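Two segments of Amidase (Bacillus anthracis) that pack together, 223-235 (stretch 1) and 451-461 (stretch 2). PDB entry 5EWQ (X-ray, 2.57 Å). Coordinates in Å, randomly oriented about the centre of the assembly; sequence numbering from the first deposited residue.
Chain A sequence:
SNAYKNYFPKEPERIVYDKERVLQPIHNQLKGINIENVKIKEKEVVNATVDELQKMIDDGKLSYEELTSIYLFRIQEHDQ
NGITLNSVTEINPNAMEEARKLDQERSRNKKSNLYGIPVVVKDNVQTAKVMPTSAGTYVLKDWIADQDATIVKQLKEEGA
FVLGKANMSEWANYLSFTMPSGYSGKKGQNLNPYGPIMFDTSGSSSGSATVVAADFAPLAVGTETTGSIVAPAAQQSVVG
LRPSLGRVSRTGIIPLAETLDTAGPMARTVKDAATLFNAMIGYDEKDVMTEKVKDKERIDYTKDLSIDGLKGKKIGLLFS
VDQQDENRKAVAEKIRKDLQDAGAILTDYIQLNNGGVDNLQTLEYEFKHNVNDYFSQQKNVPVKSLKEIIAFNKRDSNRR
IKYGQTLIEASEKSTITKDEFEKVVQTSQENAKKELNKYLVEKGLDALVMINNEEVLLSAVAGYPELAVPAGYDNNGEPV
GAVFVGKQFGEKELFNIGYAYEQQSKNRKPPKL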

# COMPACT_ATOMS: atom_id res chain seq x y z
N THR A 223 3.03 2.13 -1.65
CA THR A 223 4.05 3.10 -1.29
C THR A 223 3.43 4.25 -0.51
O THR A 223 2.26 4.57 -0.70
CB THR A 223 4.77 3.66 -2.54
OG1 THR A 223 3.86 4.46 -3.30
CG2 THR A 223 5.31 2.53 -3.40
N GLU A 224 4.22 4.88 0.36
CA GLU A 224 3.72 5.99 1.15
C GLU A 224 4.75 7.11 1.33
O GLU A 224 5.88 6.87 1.75
CB GLU A 224 3.26 5.52 2.53
CG GLU A 224 2.93 6.66 3.48
CD GLU A 224 2.37 6.19 4.81
OE1 GLU A 224 1.90 5.04 4.89
OE2 GLU A 224 2.41 6.98 5.78
N THR A 225 4.33 8.33 0.99
CA THR A 225 5.10 9.51 1.33
C THR A 225 4.56 10.09 2.63
O THR A 225 5.31 10.33 3.58
CB THR A 225 5.03 10.58 0.22
OG1 THR A 225 5.71 10.09 -0.95
CG2 THR A 225 5.69 11.87 0.67
N THR A 226 3.24 10.29 2.67
CA THR A 226 2.57 10.73 3.88
C THR A 226 1.13 10.21 3.92
O THR A 226 0.21 10.87 3.43
CB THR A 226 2.56 12.26 4.01
OG1 THR A 226 3.89 12.77 3.89
CG2 THR A 226 1.98 12.69 5.35
N GLY A 227 0.95 9.02 4.48
CA GLY A 227 -0.37 8.43 4.63
C GLY A 227 -0.87 7.65 3.43
O GLY A 227 -1.98 7.12 3.46
N SER A 228 -0.06 7.57 2.38
CA SER A 228 -0.49 6.94 1.14
C SER A 228 -0.71 5.43 1.25
O SER A 228 -1.17 4.80 0.30
CB SER A 228 0.51 7.23 0.02
OG SER A 228 0.39 8.57 -0.45
N ILE A 229 -0.40 4.85 2.41
CA ILE A 229 -0.64 3.43 2.63
C ILE A 229 -1.71 3.20 3.69
O ILE A 229 -2.67 2.46 3.47
CB ILE A 229 0.65 2.69 3.05
CG1 ILE A 229 1.56 2.48 1.84
CG2 ILE A 229 0.32 1.35 3.67
CD1 ILE A 229 2.85 1.77 2.16
N VAL A 230 -1.56 3.85 4.84
CA VAL A 230 -2.46 3.63 5.97
C VAL A 230 -3.85 4.24 5.77
O VAL A 230 -4.82 3.78 6.36
CB VAL A 230 -1.86 4.18 7.28
CG1 VAL A 230 -0.58 3.44 7.63
CG2 VAL A 230 -1.60 5.68 7.17
N ALA A 231 -3.93 5.27 4.93
CA ALA A 231 -5.22 5.93 4.68
C ALA A 231 -6.12 5.13 3.72
O ALA A 231 -7.30 4.93 4.02
CB ALA A 231 -5.00 7.34 4.15
N PRO A 232 -5.58 4.66 2.58
CA PRO A 232 -6.48 3.82 1.76
C PRO A 232 -6.74 2.46 2.41
O PRO A 232 -7.77 1.84 2.13
CB PRO A 232 -5.71 3.66 0.45
CG PRO A 232 -4.29 3.84 0.82
CD PRO A 232 -4.29 4.87 1.91
N ALA A 233 -5.83 2.02 3.26
CA ALA A 233 -6.01 0.77 3.99
C ALA A 233 -7.15 0.89 4.99
O ALA A 233 -7.93 -0.05 5.18
CB ALA A 233 -4.72 0.37 4.70
N ALA A 234 -7.25 2.06 5.62
CA ALA A 234 -8.31 2.32 6.59
C ALA A 234 -9.63 2.61 5.90
O ALA A 234 -10.70 2.32 6.43
CB ALA A 234 -7.91 3.48 7.49
N GLN A 235 -9.55 3.18 4.70
CA GLN A 235 -10.74 3.59 3.96
C GLN A 235 -11.39 2.41 3.24
O GLN A 235 -12.54 2.48 2.81
CB GLN A 235 -10.39 4.70 2.97
CG GLN A 235 -11.58 5.41 2.36
CD GLN A 235 -12.40 6.17 3.39
OE1 GLN A 235 -11.92 6.49 4.47
NE2 GLN A 235 -13.66 6.45 3.05
N ILE A 451 -7.35 7.35 14.46
CA ILE A 451 -8.46 7.05 13.57
C ILE A 451 -8.13 7.52 12.16
O ILE A 451 -7.88 8.70 11.94
CB ILE A 451 -9.77 7.69 14.04
CG1 ILE A 451 -10.19 7.13 15.40
CG2 ILE A 451 -10.87 7.47 13.02
CD1 ILE A 451 -11.51 7.66 15.90
N ASN A 452 -8.14 6.59 11.21
CA ASN A 452 -7.79 6.87 9.82
C ASN A 452 -6.41 7.51 9.69
O ASN A 452 -5.43 7.00 10.24
CB ASN A 452 -8.85 7.76 9.17
CG ASN A 452 -10.21 7.10 9.11
OD1 ASN A 452 -10.32 5.87 9.11
ND2 ASN A 452 -11.26 7.91 9.06
N ASN A 453 -6.33 8.62 8.97
CA ASN A 453 -5.05 9.27 8.71
C ASN A 453 -4.95 10.67 9.30
O ASN A 453 -4.39 11.58 8.68
CB ASN A 453 -4.78 9.32 7.20
CG ASN A 453 -5.80 10.17 6.46
OD1 ASN A 453 -6.96 10.25 6.86
ND2 ASN A 453 -5.37 10.79 5.37
N GLU A 454 -5.48 10.85 10.51
CA GLU A 454 -5.52 12.16 11.14
C GLU A 454 -4.15 12.62 11.64
O GLU A 454 -3.86 13.82 11.67
CB GLU A 454 -6.52 12.16 12.30
CG GLU A 454 -7.96 11.93 11.86
CD GLU A 454 -8.92 11.82 13.03
OE1 GLU A 454 -8.46 11.92 14.19
OE2 GLU A 454 -10.13 11.62 12.79
N GLU A 455 -3.30 11.67 12.04
CA GLU A 455 -1.98 12.01 12.56
C GLU A 455 -0.88 11.19 11.90
O GLU A 455 -0.29 10.31 12.52
CB GLU A 455 -1.94 11.79 14.08
CG GLU A 455 -2.99 12.57 14.86
CD GLU A 455 -2.80 14.07 14.76
OE1 GLU A 455 -1.64 14.52 14.63
OE2 GLU A 455 -3.81 14.80 14.81
N VAL A 456 -0.59 11.49 10.64
CA VAL A 456 0.43 10.76 9.89
C VAL A 456 1.66 11.62 9.62
O VAL A 456 2.76 11.10 9.42
CB VAL A 456 -0.13 10.24 8.55
CG1 VAL A 456 0.83 9.25 7.91
CG2 VAL A 456 -1.48 9.59 8.76
N LEU A 457 1.46 12.93 9.63
CA LEU A 457 2.52 13.89 9.31
C LEU A 457 3.80 13.68 10.12
O LEU A 457 4.90 13.70 9.58
CB LEU A 457 2.02 15.32 9.51
CG LEU A 457 3.05 16.44 9.34
CD1 LEU A 457 3.65 16.40 7.94
CD2 LEU A 457 2.42 17.80 9.62
N LEU A 458 3.64 13.47 11.42
CA LEU A 458 4.78 13.36 12.32
C LEU A 458 5.51 12.02 12.17
O LEU A 458 6.74 11.98 12.07
CB LEU A 458 4.34 13.54 13.77
CG LEU A 458 3.60 14.85 14.08
CD1 LEU A 458 3.28 14.95 15.56
CD2 LEU A 458 4.41 16.04 13.61
N SER A 459 4.75 10.93 12.16
CA SER A 459 5.34 9.59 12.10
C SER A 459 6.01 9.31 10.76
O SER A 459 6.94 8.51 10.68
CB SER A 459 4.26 8.54 12.37
OG SER A 459 3.19 8.65 11.46
N ALA A 460 5.55 9.98 9.71
CA ALA A 460 6.11 9.79 8.37
C ALA A 460 7.47 10.49 8.25
O ALA A 460 8.42 9.93 7.71
CB ALA A 460 5.15 10.31 7.31
N VAL A 461 7.54 11.72 8.76
CA VAL A 461 8.77 12.50 8.70
C VAL A 461 9.83 11.92 9.64
O VAL A 461 11.00 11.82 9.27
CB VAL A 461 8.52 13.98 9.08
CG1 VAL A 461 9.82 14.74 9.18
CG2 VAL A 461 7.59 14.63 8.06
O HOH W 1 -3.00 10.77 3.87

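What holds the two segments together when no direct hydrogen bond crosses between them? Van der Waals packing does most of the work, centred on Val456, whose CA-to-CB bond points toward the other stretch. With chi1 in the t well, both methyls face the first stretch: Val456 CG1 lies 3.4 Å from Gly227 N and 3.5 Å from Glu224 OE2, and Val456 CG2 and CG1 lie 4.2 and 4.4 Å from Val230 CG2. Val230, in the m rotamer, likewise points toward its partner, and the two valines make an apolar side-chain contact.

Why does Glu224 extend as it does? Its chi1 and chi2 are both t, so the chain runs out nearly straight and carries the carboxylate to the backbone of its own loop. There Glu224 OE2 accepts a hydrogen bond from Gly227 N at 2.8 Å, and Glu224 OE1 accepts a weak one from Ile229 N at 3.4 Å. The carboxylate thus ties back the turn that precedes the helix, and Val456 CG1 packs over the bonded Gly227 N and Glu224 OE2.

What does the glycine at 227 allow? Its phi/psi of 86/1° would jam a CB against the carbonyl O of Thr226, so the backbone alone calls for glycine. An ideal CB would point toward the second stretch, in ordinary contact at 3.7 Å from Val456 CG1 and 4.1 Å from Asn453 CB. The CA atoms of Gly227 and Val456 are 5.8 Å apart.

How does Thr226 fit beside the second helix? In its m rotamer, it sets Thr226 CG2 4.2 Å from Leu457 CA, so the methyl rests on the start of that helix. Ala460 points toward the loop, and its small CB fits 3.7 Å from Thr225 O and 4.3 Å from Thr226 CA. Leu457 points away, leaving its backbone to meet the threonine methyl.

How do the asparagines meet the first helix? Asn453 points toward Ala231, and their CB atoms lie 3.6 Å apart. Its p rotamer directs the amide so that Asn453 ND2 donates to a water at 2.8 Å; the same water donates to Thr226 O at 3.2 Å, making a bridge between the stretches. Asn452 has its CA-to-CB bond sideways, but chi1 in the m well brings the end of its side chain nearer, with OD1 3.8 Å from Ala234 CB. That oxygen is hydrogen-bonded elsewhere in the structure, so its approach to the alanine methyl does not leave it unsatisfied.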